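Local coordinates for protein leucine aminopeptidase 1 (Caenorhabditis elegans, PDB 2HC9) that probably acts as a digestive enzyme, a zinc-dependent M17 aminopeptidase that releases N-terminal amino acids, preferably leucine, from peptides, at residues E388-V400 with T469-G481. The protein carries 1 engineered substitution. Sequence-based numbering, arbitrary orientation. Where two conformers were deposited one is given.
Sequences EIIKAGKASGDLV and TGYGPALFSTLLG
D398 and Y471 lie flat against each other, and their pairing illustrates how a buried carboxylate can clasp a helix start. The carboxylate and ring planes are 16° apart and stacked, the two side chains sliding past in opposite directions, while D398 CB sits over one face, 3.9 Å from the centroid of the Y471 ring in a CH-pi contact. At the ring edge Y471 OH gives a 2.7 Å hydrogen bond to L399 O, arriving from above the carbonyl plane. A phenylalanine at Y471 would probably keep the face over D398 but leave L399 O without this donor and the ring less firmly anchored. With D398 CG beside its own backbone N (chi1 -79°), OD2 reaches the start of helix 473-480: G472 N, at the N-cap position, and L475 N both donate hydrogen bonds to D398 OD2, 2.8 and 3.0 Å long, the first the straighter, meeting it from opposite faces of the carboxylate, each well out of its plane. A bridging water adds a further proton to OD2, and R129 forms a salt bridge with OD1. S396 OG accepts from D398 N in an ST turn just past the end of the helix.

Beyond this polar end the helices cross at 120°, their axes 8.2 Å apart at closest approach. L475 is a knob among I389, A392, G393 and S396; its CD1 comes 3.5 Å from G393 N. L479 CB meets A392 CB, and L479 CD2 touches I389 CG1. In this buried part of the catalytic domain, I389, V400, Y471 and L475 also pack on strand 452-457. The carboxylate, paired with R129 and facing the N-terminus of helix 473-480, would probably be stabilised as an anion, joining the loop after helix 388-396 to that helix start.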
ATOM      1  N   GLU A 388     -21.255 -32.255  18.673  1.00 17.74           N
ATOM      2  CA  GLU A 388     -21.276 -32.148  20.128  1.00 20.07           C
ATOM      3  C   GLU A 388     -20.670 -30.816  20.618  1.00 21.70           C
ATOM      4  O   GLU A 388     -21.151 -30.243  21.592  1.00 17.06           O
ATOM      5  CB  GLU A 388     -20.516 -33.311  20.738  1.00 24.24           C
ATOM      6  CG  GLU A 388     -20.727 -33.436  22.217  1.00 31.58           C
ATOM      7  CD  GLU A 388     -19.908 -34.555  22.813  1.00 40.10           C
ATOM      8  OE1 GLU A 388     -19.266 -35.296  22.027  1.00 34.56           O
ATOM      9  OE2 GLU A 388     -19.926 -34.694  24.056  1.00 36.30           O
ATOM     10  N   ILE A 389     -19.605 -30.347  19.973  1.00 16.96           N
ATOM     11  CA  ILE A 389     -18.970 -29.082  20.407  1.00 14.78           C
ATOM     12  C   ILE A 389     -19.824 -27.894  19.987  1.00 17.32           C
ATOM     13  O   ILE A 389     -19.861 -26.882  20.674  1.00 16.13           O
ATOM     14  CB  ILE A 389     -17.485 -28.964  19.960  1.00 16.99           C
ATOM     15  CG1 ILE A 389     -16.728 -27.977  20.881  1.00 18.17           C
ATOM     16  CG2 ILE A 389     -17.356 -28.663  18.423  1.00 16.86           C
ATOM     17  CD1 ILE A 389     -15.206 -27.991  20.712  1.00 18.74           C
ATOM     18  N   ILE A 390     -20.563 -28.028  18.884  1.00 17.74           N
ATOM     19  CA  ILE A 390     -21.468 -26.938  18.489  1.00 17.87           C
ATOM     20  C   ILE A 390     -22.578 -26.816  19.536  1.00 18.12           C
ATOM     21  O   ILE A 390     -22.941 -25.707  19.990  1.00 15.99           O
ATOM     22  CB  ILE A 390     -22.033 -27.156  17.052  1.00 20.48           C
ATOM     23  CG1 ILE A 390     -20.932 -26.885  16.022  1.00 17.69           C
ATOM     24  CG2 ILE A 390     -23.205 -26.200  16.771  1.00 17.34           C
ATOM     25  CD1 ILE A 390     -21.179 -27.563  14.652  1.00 21.25           C
ATOM     26  N   LYS A 391     -23.095 -27.974  19.939  1.00 17.66           N
ATOM     27  CA  LYS A 391     -24.099 -28.032  20.993  1.00 19.39           C
ATOM     28  C   LYS A 391     -23.577 -27.448  22.334  1.00 17.57           C
ATOM     29  O   LYS A 391     -24.282 -26.664  23.013  1.00 16.36           O
ATOM     30  CB  LYS A 391     -24.534 -29.495  21.167  1.00 21.45           C
ATOM     31  CG  LYS A 391     -25.430 -29.725  22.367  1.00 27.89           C
ATOM     32  CD  LYS A 391     -25.881 -31.174  22.376  1.00 37.95           C
ATOM     33  CE  LYS A 391     -26.472 -31.577  23.717  1.00 44.99           C
ATOM     34  NZ  LYS A 391     -27.022 -32.957  23.617  1.00 50.15           N
ATOM     35  N   ALA A 392     -22.354 -27.828  22.695  1.00 17.07           N
ATOM     36  CA  ALA A 392     -21.664 -27.255  23.866  1.00 16.87           C
ATOM     37  C   ALA A 392     -21.482 -25.739  23.766  1.00 19.13           C
ATOM     38  O   ALA A 392     -21.629 -25.039  24.771  1.00 17.09           O
ATOM     39  CB  ALA A 392     -20.316 -27.946  24.097  1.00 18.45           C
ATOM     40  N   GLY A 393     -21.170 -25.230  22.566  1.00 15.34           N
ATOM     41  CA  GLY A 393     -21.069 -23.770  22.344  1.00 14.08           C
ATOM     42  C   GLY A 393     -22.380 -23.060  22.629  1.00 15.96           C
ATOM     43  O   GLY A 393     -22.389 -21.981  23.235  1.00 16.21           O
ATOM     44  N   LYS A 394     -23.482 -23.660  22.186  1.00 17.20           N
ATOM     45  CA  LYS A 394     -24.808 -23.088  22.385  1.00 15.45           C
ATOM     46  C   LYS A 394     -25.170 -23.089  23.874  1.00 16.82           C
ATOM     47  O   LYS A 394     -25.684 -22.097  24.385  1.00 18.81           O
ATOM     48  CB  LYS A 394     -25.873 -23.829  21.565  1.00 18.95           C
ATOM     49  CG  LYS A 394     -25.807 -23.492  20.050  1.00 20.98           C
ATOM     50  CD  LYS A 394     -27.030 -24.071  19.344  1.00 28.06           C
ATOM     51  CE  LYS A 394     -26.836 -24.219  17.831  1.00 27.94           C
ATOM     52  NZ  LYS A 394     -26.707 -22.913  17.188  1.00 29.50           N
ATOM     53  N   ALA A 395     -24.857 -24.189  24.559  1.00 19.69           N
ATOM     54  CA  ALA A 395     -25.225 -24.324  25.974  1.00 21.70           C
ATOM     55  C   ALA A 395     -24.358 -23.461  26.886  1.00 21.49           C
ATOM     56  O   ALA A 395     -24.803 -23.088  27.962  1.00 20.99           O
ATOM     57  CB  ALA A 395     -25.171 -25.787  26.410  1.00 22.29           C
ATOM     58  N   SER A 396     -23.122 -23.169  26.465  1.00 15.77           N
ATOM     59  CA  SER A 396     -22.146 -22.430  27.300  1.00 16.84           C
ATOM     60  C   SER A 396     -22.133 -20.945  26.992  1.00 18.70           C
ATOM     61  O   SER A 396     -21.679 -20.164  27.822  1.00 17.81           O
ATOM     62  CB  SER A 396     -20.713 -22.950  27.079  1.00 15.07           C
ATOM     63  OG  SER A 396     -20.329 -22.841  25.703  1.00 18.01           O
ATOM     64  N   GLY A 397     -22.596 -20.561  25.802  1.00 17.81           N
ATOM     65  CA  GLY A 397     -22.337 -19.211  25.282  1.00 17.06           C
ATOM     66  C   GLY A 397     -20.968 -18.943  24.654  1.00 20.90           C
ATOM     67  O   GLY A 397     -20.756 -17.859  24.103  1.00 21.36           O
ATOM     68  N   ASP A 398     -20.058 -19.926  24.699  1.00 17.69           N
ATOM     69  CA  ASP A 398     -18.768 -19.840  23.994  1.00 17.96           C
ATOM     70  C   ASP A 398     -19.040 -20.491  22.619  1.00 15.22           C
ATOM     71  O   ASP A 398     -18.832 -21.682  22.438  1.00 15.14           O
ATOM     72  CB  ASP A 398     -17.681 -20.640  24.739  1.00 15.45           C
ATOM     73  CG  ASP A 398     -17.105 -19.904  25.958  1.00 14.62           C
ATOM     74  OD1 ASP A 398     -17.516 -18.747  26.263  1.00 16.45           O
ATOM     75  OD2 ASP A 398     -16.238 -20.501  26.626  1.00 15.00           O
ATOM     76  N   LEU A 399     -19.573 -19.714  21.690  1.00 17.16           N
ATOM     77  CA  LEU A 399     -20.099 -20.262  20.421  1.00 18.47           C
ATOM     78  C   LEU A 399     -19.029 -20.911  19.573  1.00 14.51           C
ATOM     79  O   LEU A 399     -17.860 -20.497  19.605  1.00 15.43           O
ATOM     80  CB  LEU A 399     -20.799 -19.163  19.621  1.00 15.55           C
ATOM     81  CG  LEU A 399     -22.087 -18.640  20.281  1.00 19.19           C
ATOM     82  CD1 LEU A 399     -22.618 -17.410  19.543  1.00 15.49           C
ATOM     83  CD2 LEU A 399     -23.134 -19.750  20.233  1.00 23.25           C
ATOM     84  N   VAL A 400     -19.429 -21.948  18.833  1.00 16.55           N
ATOM     85  CA  VAL A 400     -18.504 -22.684  17.951  1.00 15.77           C
ATOM     86  C   VAL A 400     -19.228 -22.919  16.612  1.00 16.22           C
ATOM     87  O   VAL A 400     -20.432 -23.268  16.603  1.00 17.86           O
ATOM     88  CB  VAL A 400     -18.106 -24.035  18.559  1.00 14.01           C
ATOM     89  CG1 VAL A 400     -17.177 -24.803  17.614  1.00 16.30           C
ATOM     90  CG2 VAL A 400     -17.425 -23.848  19.937  1.00 15.77           C
ATOM     91  N   THR A 469     -12.259 -11.987  26.610  1.00 15.80           N
ATOM     92  CA  THR A 469     -13.591 -12.469  27.026  1.00 15.56           C
ATOM     93  C   THR A 469     -13.511 -13.619  28.026  1.00 17.17           C
ATOM     94  O   THR A 469     -14.517 -13.981  28.654  1.00 17.37           O
ATOM     95  CB  THR A 469     -14.393 -12.967  25.810  1.00 18.15           C
ATOM     96  OG1 THR A 469     -13.587 -13.915  25.077  1.00 16.58           O
ATOM     97  CG2 THR A 469     -14.783 -11.788  24.890  1.00 16.64           C
ATOM     98  N   GLY A 470     -12.344 -14.258  28.139  1.00 16.29           N
ATOM     99  CA  GLY A 470     -12.275 -15.485  28.927  1.00 14.79           C
ATOM    100  C   GLY A 470     -12.959 -16.690  28.285  1.00 19.27           C
ATOM    101  O   GLY A 470     -13.516 -17.539  28.974  1.00 17.04           O
ATOM    102  N   TYR A 471     -12.925 -16.744  26.951  1.00 14.66           N
ATOM    103  CA  TYR A 471     -13.463 -17.874  26.186  1.00 14.86           C
ATOM    104  C   TYR A 471     -12.708 -19.159  26.500  1.00 16.28           C
ATOM    105  O   TYR A 471     -11.461 -19.169  26.589  1.00 16.23           O
ATOM    106  CB  TYR A 471     -13.304 -17.550  24.697  1.00 15.29           C
ATOM    107  CG  TYR A 471     -13.962 -18.520  23.743  1.00 13.12           C
ATOM    108  CD1 TYR A 471     -15.177 -18.199  23.123  1.00 16.29           C
ATOM    109  CD2 TYR A 471     -13.342 -19.732  23.423  1.00 18.99           C
ATOM    110  CE1 TYR A 471     -15.778 -19.089  22.199  1.00 13.54           C
ATOM    111  CE2 TYR A 471     -13.915 -20.623  22.526  1.00 16.22           C
ATOM    112  CZ  TYR A 471     -15.116 -20.301  21.925  1.00 15.23           C
ATOM    113  OH  TYR A 471     -15.638 -21.191  21.017  1.00 15.81           O
ATOM    114  N   GLY A 472     -13.458 -20.256  26.641  1.00 14.17           N
ATOM    115  CA  GLY A 472     -12.834 -21.575  26.729  1.00 13.85           C
ATOM    116  C   GLY A 472     -13.324 -22.378  27.939  1.00 14.59           C
ATOM    117  O   GLY A 472     -13.829 -23.470  27.759  1.00 15.61           O
ATOM    118  N   PRO A 473     -13.164 -21.845  29.173  1.00 17.86           N
ATOM    119  CA  PRO A 473     -13.679 -22.577  30.354  1.00 16.61           C
ATOM    120  C   PRO A 473     -15.175 -22.938  30.285  1.00 14.09           C
ATOM    121  O   PRO A 473     -15.547 -24.061  30.635  1.00 17.28           O
ATOM    122  CB  PRO A 473     -13.397 -21.621  31.523  1.00 18.63           C
ATOM    123  CG  PRO A 473     -12.154 -20.815  31.040  1.00 17.72           C
ATOM    124  CD  PRO A 473     -12.390 -20.635  29.553  1.00 15.16           C
ATOM    125  N   ALA A 474     -16.017 -22.029  29.817  1.00 13.69           N
ATOM    126  CA  ALA A 474     -17.454 -22.338  29.756  1.00 13.29           C
ATOM    127  C   ALA A 474     -17.690 -23.426  28.706  1.00 17.50           C
ATOM    128  O   ALA A 474     -18.402 -24.389  28.968  1.00 15.69           O
ATOM    129  CB  ALA A 474     -18.285 -21.083  29.463  1.00 15.31           C
ATOM    130  N   LEU A 475     -17.089 -23.277  27.527  1.00 18.43           N
ATOM    131  CA  LEU A 475     -17.211 -24.287  26.456  1.00 14.62           C
ATOM    132  C   LEU A 475     -16.825 -25.685  26.940  1.00 15.52           C
ATOM    133  O   LEU A 475     -17.586 -26.638  26.767  1.00 15.60           O
ATOM    134  CB  LEU A 475     -16.281 -23.930  25.281  1.00 14.12           C
ATOM    135  CG  LEU A 475     -16.357 -24.933  24.127  1.00 16.59           C
ATOM    136  CD1 LEU A 475     -17.812 -25.035  23.541  1.00 16.13           C
ATOM    137  CD2 LEU A 475     -15.378 -24.483  23.030  1.00 14.68           C
ATOM    138  N   PHE A 476     -15.642 -25.819  27.538  1.00 15.71           N
ATOM    139  CA  PHE A 476     -15.192 -27.150  27.932  1.00 16.25           C
ATOM    140  C   PHE A 476     -15.874 -27.697  29.172  1.00 17.56           C
ATOM    141  O   PHE A 476     -15.966 -28.898  29.346  1.00 16.45           O
ATOM    142  CB  PHE A 476     -13.673 -27.243  28.027  1.00 15.72           C
ATOM    143  CG  PHE A 476     -13.022 -27.301  26.681  1.00 16.67           C
ATOM    144  CD1 PHE A 476     -13.008 -28.493  25.967  1.00 18.38           C
ATOM    145  CD2 PHE A 476     -12.516 -26.147  26.087  1.00 18.01           C
ATOM    146  CE1 PHE A 476     -12.457 -28.553  24.671  1.00 20.91           C
ATOM    147  CE2 PHE A 476     -11.942 -26.194  24.805  1.00 22.49           C
ATOM    148  CZ  PHE A 476     -11.922 -27.402  24.095  1.00 19.69           C
ATOM    149  N   SER A 477     -16.365 -26.807  30.019  1.00 18.02           N
ATOM    150  CA  SER A 477     -17.191 -27.243  31.146  1.00 21.31           C
ATOM    151  C   SER A 477     -18.459 -27.910  30.658  1.00 20.98           C
ATOM    152  O   SER A 477     -18.844 -28.944  31.184  1.00 19.70           O
ATOM    153  CB  SER A 477     -17.546 -26.054  32.038  1.00 20.18           C
ATOM    154  OG  SER A 477     -16.372 -25.675  32.717  1.00 23.99           O
ATOM    155  N   THR A 478     -19.099 -27.326  29.644  1.00 20.50           N
ATOM    156  CA  THR A 478     -20.332 -27.920  29.093  0.50 19.05           C
ATOM    157  C   THR A 478     -20.007 -29.129  28.245  1.00 20.20           C
ATOM    158  O   THR A 478     -20.726 -30.120  28.300  1.00 22.07           O
ATOM    159  CB  THR A 478     -21.283 -26.956  28.286  0.50 19.83           C
ATOM    160  OG1 THR A 478     -20.604 -26.369  27.164  0.50 13.76           O
ATOM    161  CG2 THR A 478     -21.886 -25.861  29.183  0.50 16.54           C
ATOM    162  N   LEU A 479     -18.927 -29.071  27.475  1.00 15.60           N
ATOM    163  CA  LEU A 479     -18.562 -30.215  26.618  1.00 18.60           C
ATOM    164  C   LEU A 479     -18.175 -31.474  27.418  1.00 20.68           C
ATOM    165  O   LEU A 479     -18.614 -32.602  27.093  1.00 20.10           O
ATOM    166  CB  LEU A 479     -17.420 -29.833  25.657  1.00 16.87           C
ATOM    167  CG  LEU A 479     -16.965 -30.941  24.681  1.00 17.36           C
ATOM    168  CD1 LEU A 479     -18.108 -31.262  23.719  1.00 18.40           C
ATOM    169  CD2 LEU A 479     -15.745 -30.450  23.906  1.00 16.97           C
ATOM    170  N   LEU A 480     -17.363 -31.278  28.454  1.00 15.76           N
ATOM    171  CA  LEU A 480     -16.783 -32.393  29.204  1.00 17.96           C
ATOM    172  C   LEU A 480     -17.370 -32.523  30.617  1.00 21.65           C
ATOM    173  O   LEU A 480     -16.938 -33.369  31.403  1.00 17.33           O
ATOM    174  CB  LEU A 480     -15.264 -32.259  29.285  1.00 17.84           C
ATOM    175  CG  LEU A 480     -14.510 -32.099  27.948  1.00 15.94           C
ATOM    176  CD1 LEU A 480     -13.023 -31.878  28.205  1.00 17.05           C
ATOM    177  CD2 LEU A 480     -14.707 -33.397  27.121  1.00 16.97           C
ATOM    178  N   GLY A 481     -18.348 -31.680  30.933  1.00 23.04           N
ATOM    179  CA  GLY A 481     -18.953 -31.655  32.276  1.00 23.35           C
ATOM    180  C   GLY A 481     -19.698 -32.919  32.687  1.00 23.67           C
ATOM    181  O   GLY A 481     -19.914 -33.146  33.875  1.00 22.17           O
TER
HETATM  182  O   HOH W   1     -20.966 -33.028  25.608  1.00 36.29           O
HETATM  183  O   HOH W   2     -15.651 -19.273  28.939  1.00 16.28           O